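Side-chain contacts in alpha-1,2-mannosyltransferase (Ktr4), putative (Neosartorya fumigata, PDB 7BOP), which is a fungal mannosyltransferase-family protein of the GT-A clan that binds guanosine-5'-diphosphate and manganese: residues A[71-76]-A[81-86]; A[85-90]-A[120-125]; A[101-106]-A[185-190]. All blocks are in the same frame, centred on the assembly; numbering follows the deposited sequence.

Contact 1. Residues A[71-76]-A[81-86]; sequences LISLVR and EDLIST. With GDP (guanosine-5'-diphosphate), chain H.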
loop_
_atom_site.group_PDB
_atom_site.type_symbol
_atom_site.label_atom_id
_atom_site.label_comp_id
_atom_site.label_asym_id
_atom_site.label_seq_id
_atom_site.Cartn_x
_atom_site.Cartn_y
_atom_site.Cartn_z
ATOM N N LEU A 71 4.198 -9.756 8.840
ATOM C CA LEU A 71 3.605 -8.444 9.028
ATOM C C LEU A 71 4.779 -7.497 9.192
ATOM O O LEU A 71 5.687 -7.790 9.985
ATOM C CB LEU A 71 2.738 -8.433 10.292
ATOM C CG LEU A 71 1.587 -9.445 10.275
ATOM C CD1 LEU A 71 1.011 -9.656 11.664
ATOM C CD2 LEU A 71 0.504 -9.030 9.287
ATOM N N ILE A 72 4.794 -6.391 8.438
ATOM C CA ILE A 72 5.904 -5.430 8.504
ATOM C C ILE A 72 5.402 -4.021 8.726
ATOM O O ILE A 72 4.272 -3.675 8.336
ATOM C CB ILE A 72 6.845 -5.481 7.270
ATOM C CG1 ILE A 72 6.176 -4.944 5.994
ATOM C CG2 ILE A 72 7.371 -6.901 7.048
ATOM C CD1 ILE A 72 7.134 -4.855 4.823
ATOM N N SER A 73 6.233 -3.205 9.362
ATOM C CA SER A 73 5.854 -1.826 9.633
ATOM C C SER A 73 7.083 -0.943 9.769
ATOM O O SER A 73 7.959 -1.229 10.589
ATOM C CB SER A 73 4.980 -1.742 10.885
ATOM O OG SER A 73 4.488 -0.426 11.096
ATOM N N LEU A 74 7.157 0.094 8.931
ATOM C CA LEU A 74 8.096 1.196 9.121
ATOM C C LEU A 74 7.434 2.159 10.083
ATOM O O LEU A 74 6.356 2.676 9.800
ATOM C CB LEU A 74 8.404 1.905 7.802
ATOM C CG LEU A 74 9.468 3.012 7.884
ATOM C CD1 LEU A 74 10.872 2.437 8.046
ATOM C CD2 LEU A 74 9.398 3.906 6.653
ATOM N N VAL A 75 8.061 2.384 11.234
ATOM C CA VAL A 75 7.412 3.118 12.314
ATOM C C VAL A 75 8.454 3.748 13.247
ATOM O O VAL A 75 9.586 3.248 13.370
ATOM C CB VAL A 75 6.407 2.198 13.067
ATOM C CG1 VAL A 75 7.090 0.978 13.689
ATOM C CG2 VAL A 75 5.619 2.959 14.117
ATOM N N ARG A 76 8.062 4.863 13.857
ATOM C CA ARG A 76 8.895 5.600 14.810
ATOM C C ARG A 76 8.574 5.194 16.252
ATOM O O ARG A 76 7.469 4.744 16.559
ATOM C CB ARG A 76 8.686 7.119 14.637
ATOM C CG ARG A 76 9.254 7.682 13.344
ATOM C CD ARG A 76 8.740 9.079 13.003
ATOM N NE ARG A 76 7.435 9.012 12.334
ATOM C CZ ARG A 76 6.994 9.821 11.362
ATOM N NH1 ARG A 76 7.748 10.804 10.864
ATOM N NH2 ARG A 76 5.769 9.620 10.854
ATOM N N GLU A 81 2.101 4.304 20.805
ATOM C CA GLU A 81 0.709 4.140 21.254
ATOM C C GLU A 81 -0.255 3.875 20.082
ATOM O O GLU A 81 -1.130 3.015 20.176
ATOM C CB GLU A 81 0.231 5.345 22.080
ATOM C CG GLU A 81 0.925 5.513 23.430
ATOM C CD GLU A 81 0.726 4.346 24.390
ATOM O OE1 GLU A 81 1.551 4.213 25.320
ATOM O OE2 GLU A 81 -0.237 3.553 24.227
ATOM N N ASP A 82 -0.078 4.605 18.989
ATOM C CA ASP A 82 -0.899 4.390 17.788
ATOM C C ASP A 82 -0.606 3.036 17.133
ATOM O O ASP A 82 -1.525 2.388 16.627
ATOM C CB ASP A 82 -0.698 5.524 16.784
ATOM C CG ASP A 82 -1.332 6.839 17.240
ATOM O OD1 ASP A 82 -2.260 6.825 18.064
ATOM O OD2 ASP A 82 -0.912 7.896 16.745
ATOM N N LEU A 83 0.659 2.612 17.143
ATOM C CA LEU A 83 1.018 1.272 16.669
ATOM C C LEU A 83 0.310 0.191 17.491
ATOM O O LEU A 83 -0.282 -0.739 16.933
ATOM C CB LEU A 83 2.541 1.060 16.691
ATOM C CG LEU A 83 3.037 -0.323 16.237
ATOM C CD1 LEU A 83 2.708 -0.581 14.772
ATOM C CD2 LEU A 83 4.526 -0.458 16.466
ATOM N N ILE A 84 0.342 0.324 18.814
ATOM C CA ILE A 84 -0.326 -0.639 19.707
ATOM C C ILE A 84 -1.839 -0.764 19.400
ATOM O O ILE A 84 -2.357 -1.877 19.350
ATOM C CB ILE A 84 -0.102 -0.296 21.212
ATOM C CG1 ILE A 84 1.386 -0.392 21.612
ATOM C CG2 ILE A 84 -0.961 -1.171 22.122
ATOM C CD1 ILE A 84 2.064 -1.722 21.397
ATOM N N SER A 85 -2.540 0.355 19.196
ATOM C CA SER A 85 -3.954 0.311 18.794
ATOM C C SER A 85 -4.154 -0.528 17.526
ATOM O O SER A 85 -5.052 -1.357 17.447
ATOM C CB SER A 85 -4.491 1.719 18.536
ATOM O OG SER A 85 -4.492 2.465 19.731
ATOM N N THR A 86 -3.293 -0.304 16.549
ATOM C CA THR A 86 -3.343 -1.044 15.299
ATOM C C THR A 86 -3.079 -2.540 15.481
ATOM O O THR A 86 -3.803 -3.367 14.938
ATOM C CB THR A 86 -2.352 -0.451 14.295
ATOM O OG1 THR A 86 -2.750 0.900 14.014
ATOM C CG2 THR A 86 -2.309 -1.287 13.014
HETATM P PB GDP H . 0.933 9.267 5.712
HETATM O O1B GDP H . 0.350 10.467 6.402
HETATM O O2B GDP H . 0.271 7.932 6.097
HETATM O O3B GDP H . 1.166 9.413 4.221
HETATM O O3A GDP H . 2.433 9.257 6.339
HETATM P PA GDP H . 2.870 8.590 7.752
HETATM O O1A GDP H . 3.448 9.650 8.659
HETATM O O2A GDP H . 1.729 7.662 8.228
HETATM O "O5'" GDP H . 4.118 7.747 7.187
HETATM C "C5'" GDP H . 3.923 6.552 6.430
HETATM C "C4'" GDP H . 4.548 5.364 7.155
HETATM O "O4'" GDP H . 5.960 5.568 7.261
HETATM C "C3'" GDP H . 4.072 5.180 8.590
HETATM O "O3'" GDP H . 4.126 3.774 8.882
HETATM C "C2'" GDP H . 5.062 5.974 9.426
HETATM O "O2'" GDP H . 5.192 5.452 10.748
HETATM C "C1'" GDP H . 6.345 5.813 8.616
HETATM N N9 GDP H . 7.310 6.938 8.598
HETATM C C8 GDP H . 7.206 8.151 7.986
HETATM N N7 GDP H . 8.342 8.867 8.165
HETATM C C5 GDP H . 9.193 8.111 8.886
HETATM C C6 GDP H . 10.561 8.248 9.431
HETATM O O6 GDP H . 11.186 9.302 9.235
HETATM N N1 GDP H . 11.095 7.219 10.124
HETATM C C2 GDP H . 10.415 6.061 10.329
HETATM N N2 GDP H . 10.979 5.049 11.036
HETATM N N3 GDP H . 9.153 5.877 9.866
HETATM C C4 GDP H . 8.516 6.840 9.154
#

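Contact 2. Residues A[85-90]-A[120-125]; sequences STMKDL and AETKAK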
loop_
_atom_site.group_PDB
_atom_site.type_symbol
_atom_site.label_atom_id
_atom_site.label_comp_id
_atom_site.label_asym_id
_atom_site.label_seq_id
_atom_site.Cartn_x
_atom_site.Cartn_y
_atom_site.Cartn_z
ATOM N N SER A 85 -2.540 0.355 19.196
ATOM C CA SER A 85 -3.954 0.311 18.794
ATOM C C SER A 85 -4.154 -0.528 17.526
ATOM O O SER A 85 -5.052 -1.357 17.447
ATOM C CB SER A 85 -4.491 1.719 18.536
ATOM O OG SER A 85 -4.492 2.465 19.731
ATOM N N THR A 86 -3.293 -0.304 16.549
ATOM C CA THR A 86 -3.343 -1.044 15.299
ATOM C C THR A 86 -3.079 -2.540 15.481
ATOM O O THR A 86 -3.803 -3.367 14.938
ATOM C CB THR A 86 -2.352 -0.451 14.295
ATOM O OG1 THR A 86 -2.750 0.900 14.014
ATOM C CG2 THR A 86 -2.309 -1.287 13.014
ATOM N N MET A 87 -2.043 -2.868 16.242
ATOM C CA MET A 87 -1.710 -4.262 16.545
ATOM C C MET A 87 -2.885 -4.985 17.198
ATOM O O MET A 87 -3.196 -6.112 16.824
ATOM C CB MET A 87 -0.491 -4.331 17.458
ATOM C CG MET A 87 0.819 -3.963 16.799
ATOM S SD MET A 87 2.237 -4.273 17.885
ATOM C CE MET A 87 2.291 -6.060 17.871
ATOM N N LYS A 88 -3.550 -4.328 18.156
ATOM C CA LYS A 88 -4.718 -4.914 18.823
ATOM C C LYS A 88 -5.802 -5.303 17.821
ATOM O O LYS A 88 -6.382 -6.379 17.921
ATOM C CB LYS A 88 -5.309 -3.969 19.874
ATOM C CG LYS A 88 -4.498 -3.895 21.161
ATOM C CD LYS A 88 -5.103 -2.877 22.125
ATOM C CE LYS A 88 -4.283 -2.749 23.403
ATOM N NZ LYS A 88 -4.293 -4.012 24.193
ATOM N N ASP A 89 -6.060 -4.425 16.854
ATOM C CA ASP A 89 -7.073 -4.697 15.830
ATOM C C ASP A 89 -6.653 -5.842 14.923
ATOM O O ASP A 89 -7.455 -6.736 14.638
ATOM C CB ASP A 89 -7.335 -3.455 14.961
ATOM C CG ASP A 89 -8.289 -2.445 15.602
ATOM O OD1 ASP A 89 -8.746 -2.622 16.752
ATOM O OD2 ASP A 89 -8.614 -1.465 14.903
ATOM N N LEU A 90 -5.414 -5.802 14.442
ATOM C CA LEU A 90 -4.956 -6.819 13.496
ATOM C C LEU A 90 -4.857 -8.193 14.164
ATOM O O LEU A 90 -5.256 -9.215 13.584
ATOM C CB LEU A 90 -3.643 -6.411 12.821
ATOM C CG LEU A 90 -3.201 -7.291 11.638
ATOM C CD1 LEU A 90 -4.359 -7.646 10.717
ATOM C CD2 LEU A 90 -2.106 -6.597 10.857
ATOM N N ALA A 120 4.251 -7.582 23.837
ATOM C CA ALA A 120 3.113 -7.829 24.730
ATOM C C ALA A 120 1.748 -7.949 24.027
ATOM O O ALA A 120 0.813 -8.501 24.598
ATOM C CB ALA A 120 3.047 -6.745 25.805
ATOM N N GLU A 121 1.632 -7.447 22.800
ATOM C CA GLU A 121 0.369 -7.472 22.066
ATOM C C GLU A 121 0.198 -8.656 21.115
ATOM O O GLU A 121 -0.805 -8.725 20.403
ATOM C CB GLU A 121 0.221 -6.167 21.276
ATOM C CG GLU A 121 0.151 -4.917 22.139
ATOM C CD GLU A 121 -1.010 -4.908 23.119
ATOM O OE1 GLU A 121 -2.022 -5.602 22.889
ATOM O OE2 GLU A 121 -0.926 -4.183 24.124
ATOM N N THR A 122 1.158 -9.576 21.083
ATOM C CA THR A 122 1.099 -10.690 20.142
ATOM C C THR A 122 1.773 -11.915 20.739
ATOM O O THR A 122 2.713 -11.786 21.528
ATOM C CB THR A 122 1.755 -10.317 18.789
ATOM O OG1 THR A 122 1.653 -11.408 17.874
ATOM C CG2 THR A 122 3.222 -9.964 18.938
ATOM N N LYS A 123 1.285 -13.089 20.362
ATOM C CA LYS A 123 1.939 -14.354 20.715
ATOM C C LYS A 123 3.024 -14.705 19.718
ATOM O O LYS A 123 3.838 -15.587 19.987
ATOM C CB LYS A 123 0.927 -15.496 20.774
ATOM C CG LYS A 123 -0.255 -15.250 21.702
ATOM C CD LYS A 123 -1.158 -16.472 21.833
ATOM C CE LYS A 123 -1.721 -17.002 20.502
ATOM N NZ LYS A 123 -2.483 -16.002 19.702
ATOM N N ALA A 124 3.033 -14.045 18.553
ATOM C CA ALA A 124 4.042 -14.331 17.532
ATOM C C ALA A 124 5.367 -13.677 17.878
ATOM O O ALA A 124 5.429 -12.783 18.721
ATOM C CB ALA A 124 3.571 -13.864 16.163
ATOM N N LYS A 125 6.421 -14.105 17.189
ATOM C CA LYS A 125 7.737 -13.489 17.329
ATOM C C LYS A 125 7.721 -12.082 16.727
ATOM O O LYS A 125 7.153 -11.876 15.650
ATOM C CB LYS A 125 8.824 -14.305 16.624
ATOM C CG LYS A 125 9.073 -15.703 17.190
ATOM C CD LYS A 125 8.217 -16.776 16.518
ATOM C CE LYS A 125 8.877 -18.151 16.527
ATOM N NZ LYS A 125 9.024 -18.702 17.902
#

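Contact 3. Residues A[101-106]-A[185-190]; sequences PWIFFN and KNYKYY. With GDP (guanosine-5'-diphosphate), chain H.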
loop_
_atom_site.group_PDB
_atom_site.type_symbol
_atom_site.label_atom_id
_atom_site.label_comp_id
_atom_site.label_asym_id
_atom_site.label_seq_id
_atom_site.Cartn_x
_atom_site.Cartn_y
_atom_site.Cartn_z
ATOM N N PRO A 101 4.782 -13.614 12.160
ATOM C CA PRO A 101 5.661 -12.689 12.881
ATOM C C PRO A 101 5.493 -11.226 12.455
ATOM O O PRO A 101 5.072 -10.953 11.319
ATOM C CB PRO A 101 7.053 -13.168 12.502
ATOM C CG PRO A 101 6.883 -13.760 11.149
ATOM C CD PRO A 101 5.513 -14.362 11.118
ATOM N N TRP A 102 5.811 -10.319 13.384
ATOM C CA TRP A 102 5.897 -8.885 13.120
ATOM C C TRP A 102 7.360 -8.484 12.976
ATOM O O TRP A 102 8.194 -8.836 13.833
ATOM C CB TRP A 102 5.301 -8.068 14.258
ATOM C CG TRP A 102 3.835 -8.137 14.435
ATOM C CD1 TRP A 102 3.131 -9.108 15.095
ATOM C CD2 TRP A 102 2.874 -7.168 13.999
ATOM N NE1 TRP A 102 1.796 -8.805 15.086
ATOM C CE2 TRP A 102 1.607 -7.620 14.420
ATOM C CE3 TRP A 102 2.961 -5.968 13.284
ATOM C CZ2 TRP A 102 0.427 -6.913 14.148
ATOM C CZ3 TRP A 102 1.791 -5.261 13.017
ATOM C CH2 TRP A 102 0.542 -5.737 13.446
ATOM N N ILE A 103 7.675 -7.753 11.904
ATOM C CA ILE A 103 8.999 -7.175 11.707
ATOM C C ILE A 103 8.854 -5.657 11.608
ATOM O O ILE A 103 8.237 -5.129 10.662
ATOM C CB ILE A 103 9.708 -7.755 10.467
ATOM C CG1 ILE A 103 9.667 -9.286 10.491
ATOM C CG2 ILE A 103 11.156 -7.295 10.413
ATOM C CD1 ILE A 103 10.269 -9.960 9.285
ATOM N N PHE A 104 9.419 -4.960 12.597
ATOM C CA PHE A 104 9.390 -3.506 12.664
ATOM C C PHE A 104 10.684 -2.916 12.118
ATOM O O PHE A 104 11.776 -3.448 12.372
ATOM C CB PHE A 104 9.150 -3.058 14.103
ATOM C CG PHE A 104 7.886 -3.612 14.689
ATOM C CD1 PHE A 104 6.654 -3.094 14.315
ATOM C CD2 PHE A 104 7.919 -4.665 15.601
ATOM C CE1 PHE A 104 5.480 -3.607 14.832
ATOM C CE2 PHE A 104 6.744 -5.179 16.131
ATOM C CZ PHE A 104 5.519 -4.646 15.752
ATOM N N PHE A 105 10.549 -1.834 11.350
ATOM C CA PHE A 105 11.676 -1.132 10.732
ATOM C C PHE A 105 11.699 0.317 11.161
ATOM O O PHE A 105 10.654 0.941 11.336
ATOM C CB PHE A 105 11.579 -1.199 9.213
ATOM C CG PHE A 105 11.716 -2.589 8.664
ATOM C CD1 PHE A 105 12.973 -3.103 8.358
ATOM C CD2 PHE A 105 10.599 -3.383 8.458
ATOM C CE1 PHE A 105 13.103 -4.382 7.845
ATOM C CE2 PHE A 105 10.728 -4.670 7.952
ATOM C CZ PHE A 105 11.979 -5.168 7.636
ATOM N N ASN A 106 12.905 0.858 11.310
ATOM C CA ASN A 106 13.087 2.243 11.716
ATOM C C ASN A 106 14.494 2.678 11.301
ATOM O O ASN A 106 15.432 1.884 11.343
ATOM C CB ASN A 106 12.842 2.365 13.232
ATOM C CG ASN A 106 12.811 3.801 13.734
ATOM O OD1 ASN A 106 13.026 4.751 12.983
ATOM N ND2 ASN A 106 12.547 3.961 15.027
ATOM N N LYS A 185 15.159 -11.247 3.503
ATOM C CA LYS A 185 15.752 -12.070 2.441
ATOM C C LYS A 185 15.061 -13.427 2.250
ATOM O O LYS A 185 14.834 -13.853 1.118
ATOM C CB LYS A 185 17.248 -12.289 2.706
ATOM C CG LYS A 185 17.996 -12.888 1.527
ATOM C CD LYS A 185 19.374 -13.377 1.938
ATOM C CE LYS A 185 20.080 -14.091 0.791
ATOM N NZ LYS A 185 21.040 -15.108 1.309
ATOM N N ASN A 186 14.721 -14.105 3.343
ATOM C CA ASN A 186 14.069 -15.419 3.245
ATOM C C ASN A 186 12.534 -15.383 3.222
ATOM O O ASN A 186 11.894 -16.429 3.257
ATOM C CB ASN A 186 14.583 -16.336 4.362
ATOM C CG ASN A 186 16.090 -16.552 4.278
ATOM O OD1 ASN A 186 16.646 -16.721 3.190
ATOM N ND2 ASN A 186 16.756 -16.524 5.425
ATOM N N TYR A 187 11.955 -14.187 3.112
ATOM C CA TYR A 187 10.508 -14.008 3.030
ATOM C C TYR A 187 10.089 -13.744 1.597
ATOM O O TYR A 187 10.834 -13.138 0.840
ATOM C CB TYR A 187 10.092 -12.839 3.922
ATOM C CG TYR A 187 10.220 -13.158 5.383
ATOM C CD1 TYR A 187 11.428 -12.983 6.061
ATOM C CD2 TYR A 187 9.140 -13.663 6.092
ATOM C CE1 TYR A 187 11.544 -13.291 7.415
ATOM C CE2 TYR A 187 9.242 -13.974 7.439
ATOM C CZ TYR A 187 10.446 -13.789 8.091
ATOM O OH TYR A 187 10.520 -14.097 9.424
ATOM N N LYS A 188 8.905 -14.223 1.234
ATOM C CA LYS A 188 8.306 -13.968 -0.066
ATOM C C LYS A 188 7.111 -12.994 0.005
ATOM O O LYS A 188 6.898 -12.258 -0.950
ATOM C CB LYS A 188 7.868 -15.275 -0.709
ATOM C CG LYS A 188 7.313 -15.130 -2.121
ATOM C CD LYS A 188 7.136 -16.485 -2.792
ATOM C CE LYS A 188 6.520 -16.366 -4.174
ATOM N NZ LYS A 188 7.366 -15.550 -5.073
ATOM N N TYR A 189 6.331 -13.010 1.093
ATOM C CA TYR A 189 5.144 -12.145 1.206
ATOM C C TYR A 189 5.226 -11.234 2.400
ATOM O O TYR A 189 5.821 -11.575 3.423
ATOM C CB TYR A 189 3.852 -12.971 1.254
ATOM C CG TYR A 189 3.661 -13.822 0.021
ATOM C CD1 TYR A 189 3.040 -13.311 -1.113
ATOM C CD2 TYR A 189 4.128 -15.133 -0.021
ATOM C CE1 TYR A 189 2.880 -14.084 -2.258
ATOM C CE2 TYR A 189 3.976 -15.914 -1.157
ATOM C CZ TYR A 189 3.353 -15.390 -2.274
ATOM O OH TYR A 189 3.206 -16.164 -3.404
ATOM N N TYR A 190 4.623 -10.058 2.268
ATOM C CA TYR A 190 4.558 -9.104 3.352
ATOM C C TYR A 190 3.155 -8.528 3.432
ATOM O O TYR A 190 2.437 -8.472 2.420
ATOM C CB TYR A 190 5.593 -7.989 3.157
ATOM C CG TYR A 190 5.234 -7.012 2.046
ATOM C CD1 TYR A 190 5.479 -7.329 0.717
ATOM C CD2 TYR A 190 4.641 -5.777 2.332
ATOM C CE1 TYR A 190 5.141 -6.453 -0.305
ATOM C CE2 TYR A 190 4.308 -4.886 1.313
ATOM C CZ TYR A 190 4.555 -5.237 -0.001
ATOM O OH TYR A 190 4.224 -4.386 -1.029
HETATM P PB GDP H . 0.933 9.267 5.712
HETATM O O1B GDP H . 0.350 10.467 6.402
HETATM O O2B GDP H . 0.271 7.932 6.097
HETATM O O3B GDP H . 1.166 9.413 4.221
HETATM O O3A GDP H . 2.433 9.257 6.339
HETATM P PA GDP H . 2.870 8.590 7.752
HETATM O O1A GDP H . 3.448 9.650 8.659
HETATM O O2A GDP H . 1.729 7.662 8.228
HETATM O "O5'" GDP H . 4.118 7.747 7.187
HETATM C "C5'" GDP H . 3.923 6.552 6.430
HETATM C "C4'" GDP H . 4.548 5.364 7.155
HETATM O "O4'" GDP H . 5.960 5.568 7.261
HETATM C "C3'" GDP H . 4.072 5.180 8.590
HETATM O "O3'" GDP H . 4.126 3.774 8.882
HETATM C "C2'" GDP H . 5.062 5.974 9.426
HETATM O "O2'" GDP H . 5.192 5.452 10.748
HETATM C "C1'" GDP H . 6.345 5.813 8.616
HETATM N N9 GDP H . 7.310 6.938 8.598
HETATM C C8 GDP H . 7.206 8.151 7.986
HETATM N N7 GDP H . 8.342 8.867 8.165
HETATM C C5 GDP H . 9.193 8.111 8.886
HETATM C C6 GDP H . 10.561 8.248 9.431
HETATM O O6 GDP H . 11.186 9.302 9.235
HETATM N N1 GDP H . 11.095 7.219 10.124
HETATM C C2 GDP H . 10.415 6.061 10.329
HETATM N N2 GDP H . 10.979 5.049 11.036
HETATM N N3 GDP H . 9.153 5.877 9.866
HETATM C C4 GDP H . 8.516 6.840 9.154
#

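Contact 1. Residues A[71-76]-A[81-86]
Leu83 of the helix reaches segment 71-76 with both of its methyl groups. Leu83 CD2 lies 4.0 Å from Val75 CG1, an apolar contact in which the two side chains cross at about a right angle. Leu83 CD1 sits 4.1 Å from Ser73 OG. The leucine therefore spans Ser73, in the strand, and Val75, just past its end; both point toward the helix. The Ser73 hydroxyl does not depend on this apolar neighbour, because it is hydrogen-bonded to the backbone O of Val193. Val75 turns CG1 toward the helix by placing it between its own backbone N and carbonyl carbon (chi1 60°).

Leu74, Val75 and Arg76 also meet the nucleotide. The ribose O3' of GDP donates to Leu74 O at 2.6 Å, and the base N2 gives a weak bond to Val75 O. Leu74 CG lies 3.5 Å from GDP N3. The Arg76 guanidinium lays one face over the imidazole part of the guanine, with GDP N7 3.3 Å above its plane and offset toward the rim. The chain of Arg76 bends at chi3 (-83°), and Arg76 NH2 meets GDP O1A at the guanidinium edge through a weak bond of 3.2 Å. A salt bridge to Glu79 also holds NH2, which should help fix the group over the base.

Further out, Phe114 of helix 112-119 touches both Val75 and Leu83, and Phe104 of strand 102-106 also packs on Leu83. The whole is the first strand-to-helix step of a beta-alpha-beta unit, with the nucleotide bound where the strand ends, as in GT-A folds.

Contact 2. Residues A[85-90]-A[120-125]
Glu121 and Lys88 are brought together by bends at different places in their chains. Glu121 turns at chi2, which swings its carboxylate toward the helix. Lys88 runs extended to CE and bends only at its last torsion, chi4 (-65°), so that NZ folds over to the acid. The result is a salt bridge between helix 80-98 and the loop that leads into strand 126-130, within the GT-A type nucleotide-binding domain. Lys88 NZ to Glu121 OE1 is 3.1 Å. The ammonium comes from the syn side of OE1 but 28° out of the carboxylate plane. A second, weak bond runs from Lys88 NZ to Glu121 OE2 at 3.4 Å, so NZ sits closer to OE1 than to OE2. Lys88 is exposed, and solvent probably moderates the strength of the pair.

Beneath it the contact is apolar. Met87, buried, sets its methyl group against two neighbours of the loop: Met87 CE is 4.0 Å from Glu121 CB and 4.2 Å from Thr122 CG2. Met87 also packs on Trp102 and Phe104 of the adjacent strand, while the side chain of Glu121 meets Ile84 one turn back on the helix. Thr122 has its hydroxyl turned away from Met87 CE and bonded to Glu91. Thr122 OG1 also closes an ST turn, accepting from Ala124 N at 3.1 Å with an N-H...O angle of 155°.

Contact 3. Residues A[101-106]-A[185-190]
Strands 102-106 and 189-192 are both parallel neighbours of strand 69-74, and the nearest CA atoms, of Ile103 and Tyr190, are 9.7 Å apart across it. At that spacing the two backbones do not pair directly. The contact is made instead by Tyr187, in the loop just before its strand. Its ring reaches across to Ile103 and Pro101.

Ile103 CD1 rests over one face of the ring, 4.0 Å from Tyr187 CZ, close to the phenol end. The two side chains come from opposite directions. The extended isoleucine chain (chi2 177°) carries CD1 out to the ring. Pro101 approaches obliquely and slides past, with Pro101 CG 4.0 Å from Tyr187 OH and 4.4 Å from Tyr187 CE2. Around the patch, Leu184 and Glu129 touch Ile103, and Tyr127 touches Pro101.

The far end of 101-106 has another task. Asn106 directs its amide to the guanine of GDP. With CG anti to the backbone N (chi1 -172°), Asn106 OD1 accepts from GDP N2 at 2.8 Å, with an N-H...O angle of 142°. The same OD1 accepts from Lys108 N, so two donors hold this oxygen, and the second should fix the orientation of the amide for the base. Asn106 thus adds one hydrogen bond to the nucleotide.

The Tyr187 hydroxyl has its hydrogen bond with a glycerol molecule, probably from the crystallisation liquor, outside the two segments. Between the segments the chemistry is van der Waals packing of one aromatic ring against an isoleucine and a proline, which implies a contact held by shape, without directional bonds.

Overall arrangement
Each contact has at least one segment on the beta-alpha-beta unit of strand 69-74, helix 80-98 and strand 102-106. Contacts 1 and 2 share Ser85 and Thr86 on the helix and have centres about 9 Å apart; Ile84 CG2 of contact 1 lies 3.6 Å from Glu121 OE2 of contact 2. Contacts 1 and 3 meet in the sheet, with Leu71 O 2.8 Å from Ile103 N, and both touch GDP. Trp102 of contact 3 lies against Met87 and Leu90 of contact 2. Contact 2 stands back from the ligand, the side chain of Met87 being about 12 Å from GDP. The side chain of Ser73 is about 9 Å from the bound manganese.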